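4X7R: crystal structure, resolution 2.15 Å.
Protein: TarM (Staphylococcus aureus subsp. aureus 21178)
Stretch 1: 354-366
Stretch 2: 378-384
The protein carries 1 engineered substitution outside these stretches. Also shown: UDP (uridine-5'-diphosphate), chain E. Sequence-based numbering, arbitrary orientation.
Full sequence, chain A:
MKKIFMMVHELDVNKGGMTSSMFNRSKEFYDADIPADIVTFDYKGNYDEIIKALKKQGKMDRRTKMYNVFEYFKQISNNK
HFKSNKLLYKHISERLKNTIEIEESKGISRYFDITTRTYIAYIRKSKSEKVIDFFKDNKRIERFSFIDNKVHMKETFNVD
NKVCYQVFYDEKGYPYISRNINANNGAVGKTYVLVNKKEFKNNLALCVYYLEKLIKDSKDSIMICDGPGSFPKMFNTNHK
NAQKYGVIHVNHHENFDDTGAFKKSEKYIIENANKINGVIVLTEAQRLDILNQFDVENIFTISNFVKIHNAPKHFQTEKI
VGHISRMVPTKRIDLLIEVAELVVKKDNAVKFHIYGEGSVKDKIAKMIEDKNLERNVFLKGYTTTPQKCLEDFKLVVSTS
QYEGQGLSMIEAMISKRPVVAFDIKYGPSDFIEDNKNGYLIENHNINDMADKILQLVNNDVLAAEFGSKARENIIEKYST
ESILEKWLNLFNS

Stretch 1 (354-366) IYGEGSVKDKIAK
Stretch 2 378-384: FLKGYTT

Two parallel strand ends, 354-355 and 378 onward, lie side by side; three backbone hydrogen bonds join the two stretches, and both backbone polar atoms of I354 are among those satisfied. I354 faces L379 with their CA atoms 5.0 Å apart: I354 N donates to F378 O at 3.0 Å and nearly straight (170°), while I354 O accepts from K380 N at 2.9 Å with more bend (146°). One residue thus straddles its partner, bonding to the residues before and after L379, the signature of parallel pairing. L379 CA also lies 3.5 Å from I354 O, a CA-H...O contact.

Beyond this bridge the second strand changes course. K380 adopts phi/psi of -83/6 and G381 a positive phi, 69/-179, a region that favours glycine. After this bend G381 O accepts from G356 N, a 2.9 Å hydrogen bond at 165°, and Y355 CA approaches the same oxygen at 3.3 Å. G356 itself runs at 123/179, where a CB would jam against the preceding carbonyl; its CA comes within 3.9 Å of the CA of Y382.

Side chains sort by face. On the face of I354 and L379 the chemistry is apolar. L379, with chi1 at -99° between wells and chi2 p, contributes the largest covered area, 123 Å², and reaches the helix that follows the first strand. Its CD1 meets I354 CB at 4.2 Å and I364 CG2 at 3.9 Å; its CD2 meets A365 CB at 3.9 Å and packs 3.8 Å from K361 CG. I354 is m,t and I364 m,m; K361 is t,t,t with chi4 -144°. The helix axis runs 152° from the strand direction, nearly antiparallel, with a closest approach of 9.8 Å. A type I turn from G358 to K361 leads into it, closed by K361 N to G358 O at 3.1 Å. Backbone bonds then satisfy I364 N with V360 O (2.9 Å), A365 N with K361 O (2.9 Å) and K366 N with D362 O (3.0 Å). L379 CD2 also packs against the helix backbone, 3.5 Å from K361 O.

On the other face, Y355 (chi1 m, chi2 87°) lays its ring under K380 (chi1 m, chi2 t, chi3 101°, chi4 t), whose CB sits 3.7 Å from the ring centroid and 20° off the normal, a CH-pi contact. K380 CD comes 3.3 Å from Y355 OH. Beyond the paired residues, T383, chi1 t, brings CB to 3.6 Å from Y355 CD2; its OG1 is hydrogen-bonded to a residue next to one of the stretches. In the loops, E357 (m,t, chi3 -20°) rests CD 3.8 Å from Y382 CB, and the OH of Y382 (chi1 t, chi2 89°) is bonded elsewhere in the structure.

T383 spends both its backbone polar atoms on the ligand. T383 N donates to UDP O4 at 2.9 Å (172°), and UDP N3 donates to T383 O at 2.8 Å (165°), so one residue reads the uracil edge through its main chain. UDP O4 also lies over one face of the Y382 ring, 3.4 Å from Y382 CD1.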

# COMPACT_ATOMS: atom_id res chain seq x y z
N ILE A 354 -12.19 6.16 15.09
CA ILE A 354 -11.87 5.40 13.89
C ILE A 354 -10.88 6.17 13.03
O ILE A 354 -11.23 7.22 12.48
CB ILE A 354 -13.16 4.95 13.13
CG1 ILE A 354 -14.19 4.28 14.08
CG2 ILE A 354 -12.81 4.04 11.94
CD1 ILE A 354 -15.54 3.97 13.49
N TYR A 355 -9.65 5.65 12.91
CA TYR A 355 -8.58 6.25 12.11
C TYR A 355 -8.40 5.55 10.78
O TYR A 355 -8.59 4.33 10.69
CB TYR A 355 -7.25 6.24 12.88
CG TYR A 355 -7.19 7.22 14.02
CD1 TYR A 355 -7.65 6.87 15.29
CD2 TYR A 355 -6.66 8.50 13.85
CE1 TYR A 355 -7.58 7.76 16.36
CE2 TYR A 355 -6.59 9.40 14.91
CZ TYR A 355 -7.06 9.03 16.16
OH TYR A 355 -6.99 9.90 17.21
N GLY A 356 -7.98 6.32 9.79
CA GLY A 356 -7.70 5.83 8.45
C GLY A 356 -8.50 6.53 7.37
O GLY A 356 -9.29 7.43 7.65
N GLU A 357 -8.26 6.12 6.11
CA GLU A 357 -8.93 6.64 4.92
C GLU A 357 -9.17 5.47 3.97
O GLU A 357 -8.47 4.45 4.05
CB GLU A 357 -8.08 7.69 4.20
CG GLU A 357 -7.79 8.93 5.02
CD GLU A 357 -6.76 9.84 4.40
OE1 GLU A 357 -5.98 9.39 3.52
OE2 GLU A 357 -6.73 11.03 4.79
N GLY A 358 -10.15 5.62 3.08
CA GLY A 358 -10.46 4.58 2.11
C GLY A 358 -11.82 4.70 1.49
O GLY A 358 -12.61 5.57 1.88
N SER A 359 -12.12 3.80 0.53
CA SER A 359 -13.34 3.76 -0.27
C SER A 359 -14.67 3.84 0.47
O SER A 359 -15.59 4.49 -0.03
CB SER A 359 -13.32 2.57 -1.23
OG SER A 359 -13.30 1.33 -0.55
N VAL A 360 -14.77 3.23 1.67
CA VAL A 360 -15.99 3.19 2.50
C VAL A 360 -16.17 4.37 3.48
O VAL A 360 -17.24 4.46 4.09
CB VAL A 360 -16.19 1.81 3.21
CG1 VAL A 360 -16.13 0.64 2.23
CG2 VAL A 360 -15.21 1.62 4.37
N LYS A 361 -15.14 5.23 3.66
CA LYS A 361 -15.19 6.37 4.61
C LYS A 361 -16.47 7.20 4.55
O LYS A 361 -17.07 7.46 5.60
CB LYS A 361 -13.94 7.26 4.55
CG LYS A 361 -13.82 8.21 5.75
CD LYS A 361 -12.59 9.09 5.72
CE LYS A 361 -12.44 9.85 7.01
NZ LYS A 361 -11.91 11.22 6.79
N ASP A 362 -16.90 7.60 3.33
CA ASP A 362 -18.12 8.39 3.13
C ASP A 362 -19.39 7.63 3.51
O ASP A 362 -20.27 8.20 4.18
CB ASP A 362 -18.20 8.94 1.70
CG ASP A 362 -17.11 9.94 1.35
OD1 ASP A 362 -16.63 10.64 2.28
OD2 ASP A 362 -16.77 10.06 0.16
N LYS A 363 -19.48 6.33 3.11
CA LYS A 363 -20.60 5.43 3.41
C LYS A 363 -20.74 5.33 4.92
O LYS A 363 -21.86 5.42 5.43
CB LYS A 363 -20.41 4.03 2.79
CG LYS A 363 -19.66 3.98 1.44
CD LYS A 363 -20.55 4.36 0.23
CE LYS A 363 -19.75 4.65 -1.02
NZ LYS A 363 -19.14 6.01 -0.99
N ILE A 364 -19.60 5.21 5.62
CA ILE A 364 -19.51 5.11 7.09
C ILE A 364 -19.93 6.42 7.76
O ILE A 364 -20.65 6.36 8.75
CB ILE A 364 -18.13 4.54 7.55
CG1 ILE A 364 -17.89 3.09 7.03
CG2 ILE A 364 -17.91 4.64 9.07
CD1 ILE A 364 -18.99 2.02 7.36
N ALA A 365 -19.51 7.59 7.20
CA ALA A 365 -19.87 8.92 7.71
C ALA A 365 -21.40 9.10 7.70
O ALA A 365 -21.99 9.43 8.75
CB ALA A 365 -19.20 10.01 6.88
N LYS A 366 -22.04 8.79 6.55
CA LYS A 366 -23.50 8.82 6.35
C LYS A 366 -24.17 7.86 7.33
O LYS A 366 -25.25 8.17 7.84
CB LYS A 366 -23.84 8.40 4.92
CG LYS A 366 -24.95 9.22 4.27
CD LYS A 366 -24.82 9.20 2.76
CE LYS A 366 -25.89 10.02 2.08
NZ LYS A 366 -25.71 10.08 0.61
N PHE A 378 -16.30 8.94 15.97
CA PHE A 378 -15.54 9.97 15.28
C PHE A 378 -14.53 9.47 14.26
O PHE A 378 -13.56 8.78 14.61
CB PHE A 378 -14.88 10.92 16.30
CG PHE A 378 -15.84 11.50 17.32
CD1 PHE A 378 -16.55 12.66 17.04
CD2 PHE A 378 -16.05 10.87 18.54
CE1 PHE A 378 -17.45 13.18 17.98
CE2 PHE A 378 -16.96 11.38 19.46
CZ PHE A 378 -17.65 12.54 19.18
N LEU A 379 -14.75 9.83 12.99
CA LEU A 379 -13.87 9.50 11.86
C LEU A 379 -12.71 10.50 11.92
O LEU A 379 -12.82 11.64 11.43
CB LEU A 379 -14.66 9.58 10.54
CG LEU A 379 -15.17 8.26 9.93
CD1 LEU A 379 -15.82 7.33 10.97
CD2 LEU A 379 -16.14 8.53 8.80
N LYS A 380 -11.63 10.09 12.59
CA LYS A 380 -10.44 10.89 12.89
C LYS A 380 -9.36 11.01 11.80
O LYS A 380 -8.31 11.62 12.04
CB LYS A 380 -9.86 10.51 14.27
CG LYS A 380 -10.83 10.79 15.42
CD LYS A 380 -10.14 10.85 16.76
CE LYS A 380 -9.91 12.27 17.23
NZ LYS A 380 -9.35 12.31 18.61
N GLY A 381 -9.63 10.47 10.61
CA GLY A 381 -8.70 10.52 9.49
C GLY A 381 -7.46 9.64 9.67
O GLY A 381 -7.32 8.97 10.70
N TYR A 382 -6.55 9.65 8.68
CA TYR A 382 -5.32 8.86 8.73
C TYR A 382 -4.37 9.35 9.81
O TYR A 382 -4.23 10.56 10.01
CB TYR A 382 -4.62 8.84 7.35
CG TYR A 382 -3.51 7.81 7.27
CD1 TYR A 382 -3.78 6.51 6.84
CD2 TYR A 382 -2.21 8.12 7.63
CE1 TYR A 382 -2.76 5.55 6.77
CE2 TYR A 382 -1.19 7.17 7.56
CZ TYR A 382 -1.48 5.89 7.14
OH TYR A 382 -0.48 4.95 7.07
N THR A 383 -3.71 8.42 10.49
CA THR A 383 -2.72 8.74 11.51
C THR A 383 -1.33 8.23 11.12
O THR A 383 -1.18 7.05 10.77
CB THR A 383 -3.18 8.34 12.92
OG1 THR A 383 -2.22 8.81 13.86
CG2 THR A 383 -3.40 6.82 13.09
N THR A 384 -0.33 9.14 11.15
CA THR A 384 1.07 8.82 10.85
C THR A 384 1.76 8.40 12.15
O THR A 384 2.89 7.91 12.11
CB THR A 384 1.79 9.98 10.12
OG1 THR A 384 1.67 11.18 10.90
CG2 THR A 384 1.27 10.21 8.71
N1 UDP E . -2.11 2.42 9.69
C2 UDP E . -1.59 3.63 10.12
N3 UDP E . -2.50 4.66 10.19
C4 UDP E . -3.84 4.62 9.87
C5 UDP E . -4.30 3.34 9.38
C6 UDP E . -3.44 2.30 9.31
O2 UDP E . -0.41 3.79 10.41
O4 UDP E . -4.54 5.63 10.03
C1' UDP E . -1.21 1.24 9.79
C2' UDP E . -1.32 0.48 11.10
O2' UDP E . -0.49 1.05 12.10
C3' UDP E . -0.83 -0.91 10.68
C4' UDP E . -1.31 -1.02 9.24
O4' UDP E . -1.55 0.32 8.77
O3' UDP E . 0.57 -1.15 10.82
C5' UDP E . -2.54 -1.87 9.05
O5' UDP E . -2.13 -3.24 9.20
PA UDP E . -3.11 -4.51 9.20
O1A UDP E . -2.30 -5.74 9.05
O2A UDP E . -3.90 -4.52 10.52
O3A UDP E . -4.10 -4.37 7.99
PB UDP E . -3.89 -4.09 6.43
O1B UDP E . -2.64 -4.79 5.96
O2B UDP E . -3.76 -2.59 6.16
O3B UDP E . -5.07 -4.66 5.67